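Putative hexulose 6 phosphate synthase (Salmonella typhimurium, PDB 3F4W) is a putative hexulose phosphate synthase of unestablished function, built as a closed eight-stranded beta/alpha barrel of the orotidine phosphate decarboxylase family. Local coordinates at residues Lys159-Val164 / Gly180-Ile185; Gly103-Val108 / Ala128-Val133; Leu84-Val89 / Ile111-Leu116. All coordinates share one frame; numbering follows the deposited sequence.

Contact 1 (Lys159-Val164 / Gly180-Ile185); sequences KARIAV and GPDVVI
Ile162 is gripped at both ends of its backbone by the turn that leads into strand 183-186. Its carbonyl O accepts two bonds in the carbonyl plane, from Asp182 N at 2.8 Å and from Val183 N at 3.0 Å; the first is the more bent. Ile162 N gives its own proton to Asp182 OD2 over 2.9 Å, at 161°, and meets the lone pair that faces away from the other carboxylate oxygen. The side chain of Asp182 thus stands in for a strand backbone acceptor just before the strand begins. Beyond this point the pairing is regular and parallel: Val164 N bonds to Val183 O, and Ile185 N reaches Val164 O at 2.9 Å, nearly along the C=O axis. The extended chain of Arg161, with CG anti to the backbone N (chi1 -167°), crosses Asp182 obliquely, and its CG lies 3.5 Å from Asp182 CB. The charged atoms do not meet: Arg161 NE stays 5.0 Å from Asp182 OD1, so any attraction between the opposite charges is probably modest. Instead a water in the guanidinium plane joins Arg161 NH2 to Asp182 O, while Val183 CG2 sits over one guanidinium face. Packing follows the two sides of the sheet. Ala163 CB touches Val183 CB at 3.7 Å and the CD1 tip of Ile185, and on the other side Val164 CG1, in the crowded position between N and carbonyl carbon (chi1 59°), meets Pro181 CG at 3.9 Å. Strands 161-165 and 183-186 form a beta-alpha-beta unit with helix 173-177 and lie between strands 130-134 and 2-7, with Leu150 of helix 147-156 packed on Ile162, Val164 and Pro181.

Contact 2 (Gly103-Val108 / Ala128-Val133); sequences GKQVVV and ADMLAV
The extended side chain of Met130 crosses Gln105 and Val107 of strand 105-109 obliquely. Met130 CB lies 3.5 Å from Gln105 NE2 and close to Val106 O; CG, anti to the backbone N (chi1 -177°), comes up to Val107 CG2. Met130 SD lies 3.7 Å from that same Val107 CG2, with Gln105 CG a little farther off, and CE still borders the valine methyl. Beyond the thioether, Val107 CG1 packs on Ala132 CB. On the other side of the sheet Val108 and Leu131 project in the same direction next to each other, and Leu131 CD2 touches Val108 CB at 3.7 Å. The backbones join through a parallel bridge between these two residues: Val108 N bonds to Met130 O at 2.9 Å, almost straight at 175°, and Ala132 N returns to Val108 O at 2.8 Å from above the carbonyl plane. Toward the start of the strands the chains are linked by water instead. Gln105 bends at chi2 (79°), so that NE2 folds back to bond Val106 O at 2.9 Å, which fixes the amide's rotation and turns OE1 to a water that also donates to Asp129 OD2. A second water donates to Val106 O and accepts from Asp129 N at 2.7 Å. This beta-alpha-beta unit, strand 105-109, helix 116-126 and strand 130-134, thus changes character along its length: direct amide bonds and apolar packing in the buried part give way to water-mediated polar links at the N-terminal end of the strands, where Asp129 is exposed.

Contact 3 (Leu84-Val89 / Ile111-Leu116); sequences LGVTDV and ICVDDL
Two loops that follow neighbouring barrel strands, 80-84 and 105-109, meet here at the C-terminal end of the sheet, the end where active sites of beta/alpha barrels lie. The first makes a type I turn from Leu84 to Thr87, closed by Thr87 N on Leu84 O at 3.1 Å, and this turn presents Val86 to the second loop. Val86 CG1, anti to the carbonyl carbon (chi1 -69°), is the branch that does the touching. It lies 3.7 Å from Val113 CG2, where the two side chains pass with opposite headings, and also rests against the carbonyl oxygens of Ile111 and Cys112. Val113 CG2 reaches on to Gly85 C at 4.1 Å. Nearer the barrel, Leu84 and Ile111 extend in the same direction next to each other, with Leu84 CD1 4.1 Å from Ile111 CG2. The polar link is a single water, which accepts from Val86 N at 3.0 Å and donates to Ile111 O at 2.7 Å. Arg119 of helix 116-126 bonds to Gly85 O and packs on Val113. At the dimer interface, Leu84 and Val86 pack on Leu84 and Val86 of the second subunit, while Asp88, the N-cap of helix 89-102, forms a salt bridge to Arg144 of that subunit. Between the two loops, then, cohesion is chiefly apolar, resting on methyl contacts, and the one bridging water joins the two backbones.

How the contacts relate
All three contacts belong to one closed parallel barrel. Contacts 1 and 2 lie in its wall, with centres 10 Å apart, and share the sheet directly: strands 130-134 and 161-165 are neighbours, and Ala163 N lies 2.8 Å from Leu131 O, a probable hydrogen bond. Contact 3 stands at the rim, about 13 Å from contact 2 and 17 Å from contact 1, measured between centres; it touches contact 2 where Val108 CG1 packs on Gly85 CA, but not contact 1. Along the chain, contacts 2 and 3 interleave, whereas contact 1 follows both. Contacts 2 and 1 follow the wall from strand 105-109 to strand 183-186, and contact 3 joins loops at the subunit interface.

Contact 1 (Lys159-Val164 / Gly180-Ile185)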
loop_
_atom_site.group_PDB
_atom_site.type_symbol
_atom_site.label_atom_id
_atom_site.label_comp_id
_atom_site.label_asym_id
_atom_site.label_seq_id
_atom_site.Cartn_x
_atom_site.Cartn_y
_atom_site.Cartn_z
ATOM N N LYS A 159 4.970 25.634 -2.190
ATOM C CA LYS A 159 4.967 25.530 -3.645
ATOM C C LYS A 159 4.134 24.357 -4.145
ATOM O O LYS A 159 3.640 24.378 -5.272
ATOM C CB LYS A 159 6.396 25.391 -4.173
ATOM C CG LYS A 159 7.228 26.660 -4.079
ATOM C CD LYS A 159 8.584 26.466 -4.745
ATOM C CE LYS A 159 9.380 27.762 -4.779
ATOM N NZ LYS A 159 10.704 27.582 -5.441
ATOM N N ALA A 160 3.983 23.338 -3.306
ATOM C CA ALA A 160 3.326 22.100 -3.714
ATOM C C ALA A 160 1.973 22.313 -4.393
ATOM O O ALA A 160 1.161 23.126 -3.956
ATOM C CB ALA A 160 3.175 21.158 -2.519
ATOM N N ARG A 161 1.759 21.578 -5.479
ATOM C CA ARG A 161 0.441 21.424 -6.077
ATOM C C ARG A 161 -0.371 20.615 -5.071
ATOM O O ARG A 161 0.185 19.764 -4.376
ATOM C CB ARG A 161 0.579 20.662 -7.393
ATOM C CG ARG A 161 -0.636 20.681 -8.300
ATOM C CD ARG A 161 -0.370 19.871 -9.571
ATOM N NE ARG A 161 -1.538 19.832 -10.448
ATOM C CZ ARG A 161 -1.696 18.977 -11.454
ATOM N NH1 ARG A 161 -0.765 18.069 -11.726
ATOM N NH2 ARG A 161 -2.796 19.028 -12.189
ATOM N N ILE A 162 -1.670 20.879 -4.969
ATOM C CA ILE A 162 -2.479 20.249 -3.924
ATOM C C ILE A 162 -3.712 19.536 -4.467
ATOM O O ILE A 162 -4.460 20.093 -5.267
ATOM C CB ILE A 162 -2.948 21.275 -2.871
ATOM C CG1 ILE A 162 -1.753 22.016 -2.264
ATOM C CG2 ILE A 162 -3.772 20.590 -1.785
ATOM C CD1 ILE A 162 -0.785 21.124 -1.513
ATOM N N ALA A 163 -3.918 18.303 -4.011
ATOM C CA ALA A 163 -5.125 17.548 -4.324
ATOM C C ALA A 163 -5.906 17.279 -3.043
ATOM O O ALA A 163 -5.352 17.334 -1.946
ATOM C CB ALA A 163 -4.773 16.237 -5.025
ATOM N N VAL A 164 -7.199 17.005 -3.180
ATOM C CA VAL A 164 -8.017 16.679 -2.017
ATOM C C VAL A 164 -9.028 15.569 -2.315
ATOM O O VAL A 164 -9.701 15.577 -3.349
ATOM C CB VAL A 164 -8.722 17.931 -1.432
ATOM C CG1 VAL A 164 -9.621 18.582 -2.469
ATOM C CG2 VAL A 164 -9.506 17.563 -0.181
ATOM N N GLY A 180 -9.626 26.450 -3.509
ATOM C CA GLY A 180 -8.674 26.483 -4.601
ATOM C C GLY A 180 -7.616 25.395 -4.625
ATOM O O GLY A 180 -6.433 25.687 -4.822
ATOM N N PRO A 181 -8.027 24.129 -4.440
ATOM C CA PRO A 181 -7.068 23.042 -4.657
ATOM C C PRO A 181 -6.763 22.952 -6.147
ATOM O O PRO A 181 -7.510 23.506 -6.950
ATOM C CB PRO A 181 -7.839 21.788 -4.222
ATOM C CG PRO A 181 -9.180 22.269 -3.706
ATOM C CD PRO A 181 -9.397 23.630 -4.251
ATOM N N ASP A 182 -5.689 22.263 -6.512
ATOM C CA ASP A 182 -5.365 22.063 -7.920
ATOM C C ASP A 182 -6.104 20.854 -8.485
ATOM O O ASP A 182 -6.458 20.822 -9.666
ATOM C CB ASP A 182 -3.856 21.917 -8.101
ATOM C CG ASP A 182 -3.104 23.144 -7.642
ATOM O OD1 ASP A 182 -3.107 24.151 -8.379
ATOM O OD2 ASP A 182 -2.509 23.106 -6.542
ATOM N N VAL A 183 -6.347 19.863 -7.637
ATOM C CA VAL A 183 -7.068 18.669 -8.057
ATOM C C VAL A 183 -8.117 18.284 -7.027
ATOM O O VAL A 183 -7.836 18.226 -5.829
ATOM C CB VAL A 183 -6.114 17.472 -8.287
ATOM C CG1 VAL A 183 -6.904 16.210 -8.653
ATOM C CG2 VAL A 183 -5.094 17.802 -9.371
ATOM N N VAL A 184 -9.331 18.042 -7.501
ATOM C CA VAL A 184 -10.390 17.516 -6.659
ATOM C C VAL A 184 -10.621 16.056 -7.040
ATOM O O VAL A 184 -10.858 15.739 -8.208
ATOM C CB VAL A 184 -11.687 18.325 -6.816
ATOM C CG1 VAL A 184 -12.820 17.663 -6.057
ATOM C CG2 VAL A 184 -11.473 19.753 -6.332
ATOM N N ILE A 185 -10.523 15.169 -6.053
ATOM C CA ILE A 185 -10.660 13.734 -6.276
ATOM C C ILE A 185 -12.039 13.252 -5.827
ATOM O O ILE A 185 -12.473 13.538 -4.712
ATOM C CB ILE A 185 -9.564 12.942 -5.515
ATOM C CG1 ILE A 185 -8.169 13.372 -5.981
ATOM C CG2 ILE A 185 -9.754 11.449 -5.703
ATOM C CD1 ILE A 185 -7.056 13.072 -4.986
HETATM O O HOH W 1 -4.649 21.514 -11.813
#

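Contact 2 (Gly103-Val108 / Ala128-Val133)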
loop_
_atom_site.group_PDB
_atom_site.type_symbol
_atom_site.label_atom_id
_atom_site.label_comp_id
_atom_site.label_asym_id
_atom_site.label_seq_id
_atom_site.Cartn_x
_atom_site.Cartn_y
_atom_site.Cartn_z
ATOM N N GLY A 103 9.774 11.429 -16.643
ATOM C CA GLY A 103 9.148 12.703 -16.938
ATOM C C GLY A 103 7.724 12.734 -16.421
ATOM O O GLY A 103 6.876 13.451 -16.946
ATOM N N LYS A 104 7.459 11.948 -15.385
ATOM C CA LYS A 104 6.117 11.873 -14.824
ATOM C C LYS A 104 6.065 12.451 -13.405
ATOM O O LYS A 104 6.903 13.269 -13.035
ATOM C CB LYS A 104 5.596 10.438 -14.901
ATOM C CG LYS A 104 5.635 9.897 -16.327
ATOM C CD LYS A 104 5.033 8.513 -16.446
ATOM C CE LYS A 104 5.051 8.027 -17.890
ATOM N NZ LYS A 104 4.575 6.617 -18.010
ATOM N N GLN A 105 5.083 12.042 -12.612
ATOM C CA GLN A 105 4.810 12.750 -11.363
ATOM C C GLN A 105 4.403 11.854 -10.199
ATOM O O GLN A 105 3.582 10.949 -10.345
ATOM C CB GLN A 105 3.730 13.814 -11.589
ATOM C CG GLN A 105 3.307 14.567 -10.330
ATOM C CD GLN A 105 4.292 15.647 -9.933
ATOM O OE1 GLN A 105 4.741 16.432 -10.768
ATOM N NE2 GLN A 105 4.634 15.695 -8.650
ATOM N N VAL A 106 4.984 12.133 -9.041
ATOM C CA VAL A 106 4.605 11.478 -7.799
ATOM C C VAL A 106 3.635 12.357 -7.004
ATOM O O VAL A 106 3.815 13.571 -6.900
ATOM C CB VAL A 106 5.842 11.169 -6.934
ATOM C CG1 VAL A 106 5.439 10.925 -5.475
ATOM C CG2 VAL A 106 6.607 9.977 -7.505
ATOM N N VAL A 107 2.597 11.733 -6.463
ATOM C CA VAL A 107 1.664 12.414 -5.581
ATOM C C VAL A 107 1.810 11.830 -4.181
ATOM O O VAL A 107 1.661 10.623 -3.990
ATOM C CB VAL A 107 0.209 12.218 -6.048
ATOM C CG1 VAL A 107 -0.751 12.791 -5.020
ATOM C CG2 VAL A 107 -0.005 12.860 -7.415
ATOM N N VAL A 108 2.124 12.673 -3.203
ATOM C CA VAL A 108 2.266 12.192 -1.834
ATOM C C VAL A 108 0.909 12.237 -1.143
ATOM O O VAL A 108 0.358 13.313 -0.913
ATOM C CB VAL A 108 3.281 13.020 -1.028
ATOM C CG1 VAL A 108 3.508 12.384 0.341
ATOM C CG2 VAL A 108 4.593 13.137 -1.779
ATOM N N ALA A 128 9.254 17.006 -2.591
ATOM C CA ALA A 128 7.879 16.666 -2.943
ATOM C C ALA A 128 7.151 17.857 -3.558
ATOM O O ALA A 128 7.143 18.956 -3.003
ATOM C CB ALA A 128 7.121 16.127 -1.736
ATOM N N ASP A 129 6.519 17.599 -4.697
ATOM C CA ASP A 129 6.035 18.623 -5.608
ATOM C C ASP A 129 4.511 18.676 -5.620
ATOM O O ASP A 129 3.916 19.673 -6.027
ATOM C CB ASP A 129 6.524 18.272 -7.017
ATOM C CG ASP A 129 6.878 19.486 -7.830
ATOM O OD1 ASP A 129 6.269 20.550 -7.602
ATOM O OD2 ASP A 129 7.768 19.375 -8.698
ATOM N N MET A 130 3.886 17.586 -5.189
ATOM C CA MET A 130 2.436 17.464 -5.241
ATOM C C MET A 130 1.947 16.628 -4.072
ATOM O O MET A 130 2.395 15.496 -3.879
ATOM C CB MET A 130 2.014 16.814 -6.556
ATOM C CG MET A 130 0.514 16.708 -6.759
ATOM S SD MET A 130 0.115 16.431 -8.497
ATOM C CE MET A 130 -1.674 16.370 -8.423
ATOM N N LEU A 131 1.025 17.188 -3.298
ATOM C CA LEU A 131 0.548 16.544 -2.083
ATOM C C LEU A 131 -0.967 16.448 -2.121
ATOM O O LEU A 131 -1.643 17.361 -2.592
ATOM C CB LEU A 131 0.974 17.345 -0.848
ATOM C CG LEU A 131 2.422 17.842 -0.795
ATOM C CD1 LEU A 131 2.614 18.841 0.345
ATOM C CD2 LEU A 131 3.406 16.674 -0.681
ATOM N N ALA A 132 -1.496 15.346 -1.613
ATOM C CA ALA A 132 -2.933 15.143 -1.583
ATOM C C ALA A 132 -3.370 14.994 -0.144
ATOM O O ALA A 132 -2.904 14.092 0.550
ATOM C CB ALA A 132 -3.307 13.897 -2.372
ATOM N N VAL A 133 -4.247 15.875 0.319
ATOM C CA VAL A 133 -4.865 15.645 1.613
ATOM C C VAL A 133 -5.963 14.625 1.370
ATOM O O VAL A 133 -6.666 14.686 0.362
ATOM C CB VAL A 133 -5.428 16.935 2.268
ATOM C CG1 VAL A 133 -4.812 18.176 1.638
ATOM C CG2 VAL A 133 -6.941 16.973 2.187
HETATM O O HOH W 2 7.147 17.991 -11.036
HETATM O O HOH W 3 5.584 15.046 -5.100
#

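Contact 3 (Leu84-Val89 / Ile111-Leu116)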
loop_
_atom_site.group_PDB
_atom_site.type_symbol
_atom_site.label_atom_id
_atom_site.label_comp_id
_atom_site.label_asym_id
_atom_site.label_seq_id
_atom_site.Cartn_x
_atom_site.Cartn_y
_atom_site.Cartn_z
ATOM N N LEU A 84 2.846 7.130 0.165
ATOM C CA LEU A 84 2.298 7.560 1.447
ATOM C C LEU A 84 3.187 8.588 2.133
ATOM O O LEU A 84 4.389 8.379 2.278
ATOM C CB LEU A 84 2.108 6.356 2.371
ATOM C CG LEU A 84 0.749 5.655 2.468
ATOM C CD1 LEU A 84 -0.222 6.101 1.394
ATOM C CD2 LEU A 84 0.947 4.139 2.454
ATOM N N GLY A 85 2.587 9.691 2.569
ATOM C CA GLY A 85 3.311 10.710 3.306
ATOM C C GLY A 85 3.868 10.187 4.619
ATOM O O GLY A 85 4.830 10.737 5.155
ATOM N N VAL A 86 3.270 9.118 5.139
ATOM C CA VAL A 86 3.712 8.558 6.413
ATOM C C VAL A 86 4.945 7.671 6.267
ATOM O O VAL A 86 5.519 7.243 7.263
ATOM C CB VAL A 86 2.592 7.763 7.130
ATOM C CG1 VAL A 86 1.500 8.704 7.614
ATOM C CG2 VAL A 86 2.020 6.693 6.221
ATOM N N THR A 87 5.352 7.398 5.030
ATOM C CA THR A 87 6.524 6.557 4.806
ATOM C C THR A 87 7.824 7.344 4.955
ATOM O O THR A 87 7.813 8.565 5.101
ATOM C CB THR A 87 6.500 5.862 3.429
ATOM O OG1 THR A 87 7.422 4.764 3.439
ATOM C CG2 THR A 87 6.883 6.832 2.319
ATOM N N ASP A 88 8.945 6.633 4.913
ATOM C CA ASP A 88 10.253 7.252 5.094
ATOM C C ASP A 88 10.574 8.185 3.930
ATOM O O ASP A 88 10.181 7.928 2.789
ATOM C CB ASP A 88 11.326 6.165 5.226
ATOM C CG ASP A 88 12.626 6.687 5.812
ATOM O OD1 ASP A 88 12.959 6.302 6.957
ATOM O OD2 ASP A 88 13.312 7.481 5.134
ATOM N N VAL A 89 11.282 9.273 4.217
ATOM C CA VAL A 89 11.674 10.209 3.167
ATOM C C VAL A 89 12.511 9.543 2.074
ATOM O O VAL A 89 12.451 9.948 0.913
ATOM C CB VAL A 89 12.425 11.436 3.729
ATOM C CG1 VAL A 89 11.484 12.287 4.529
ATOM C CG2 VAL A 89 13.601 11.000 4.588
ATOM N N ILE A 111 -2.742 10.792 3.792
ATOM C CA ILE A 111 -3.691 10.097 4.652
ATOM C C ILE A 111 -3.026 9.649 5.960
ATOM O O ILE A 111 -1.912 9.126 5.955
ATOM C CB ILE A 111 -4.349 8.900 3.924
ATOM C CG1 ILE A 111 -5.373 8.209 4.830
ATOM C CG2 ILE A 111 -3.295 7.908 3.438
ATOM C CD1 ILE A 111 -6.046 7.021 4.178
ATOM N N CYS A 112 -3.707 9.894 7.077
ATOM C CA CYS A 112 -3.237 9.475 8.402
ATOM C C CYS A 112 -1.977 10.168 8.909
ATOM O O CYS A 112 -1.378 9.716 9.879
ATOM C CB CYS A 112 -3.029 7.963 8.447
ATOM S SG CYS A 112 -4.558 7.039 8.473
ATOM N N VAL A 113 -1.558 11.248 8.261
ATOM C CA VAL A 113 -0.414 12.004 8.757
ATOM C C VAL A 113 -0.817 12.762 10.024
ATOM O O VAL A 113 -1.768 13.543 10.015
ATOM C CB VAL A 113 0.141 12.971 7.694
ATOM C CG1 VAL A 113 1.067 13.997 8.330
ATOM C CG2 VAL A 113 0.865 12.194 6.605
ATOM N N ASP A 114 -0.089 12.518 11.112
ATOM C CA ASP A 114 -0.440 13.060 12.426
ATOM C C ASP A 114 -0.112 14.543 12.597
ATOM O O ASP A 114 -0.922 15.304 13.118
ATOM C CB ASP A 114 0.224 12.242 13.540
ATOM C CG ASP A 114 -0.611 11.042 13.960
ATOM O OD1 ASP A 114 -0.023 9.999 14.327
ATOM O OD2 ASP A 114 -1.857 11.143 13.921
ATOM N N ASP A 115 1.083 14.945 12.173
ATOM C CA ASP A 115 1.497 16.341 12.271
ATOM C C ASP A 115 1.643 16.943 10.879
ATOM O O ASP A 115 2.735 16.983 10.316
ATOM C CB ASP A 115 2.811 16.460 13.048
ATOM C CG ASP A 115 3.142 17.896 13.431
ATOM O OD1 ASP A 115 2.477 18.828 12.922
ATOM O OD2 ASP A 115 4.077 18.089 14.241
ATOM N N LEU A 116 0.527 17.413 10.335
ATOM C CA LEU A 116 0.475 17.890 8.958
ATOM C C LEU A 116 1.479 19.010 8.648
ATOM O O LEU A 116 2.262 18.892 7.709
ATOM C CB LEU A 116 -0.956 18.307 8.607
ATOM C CG LEU A 116 -1.354 18.383 7.131
ATOM C CD1 LEU A 116 -0.830 17.185 6.356
ATOM C CD2 LEU A 116 -2.867 18.477 7.015
HETATM O O HOH W 4 0.373 8.966 4.439
#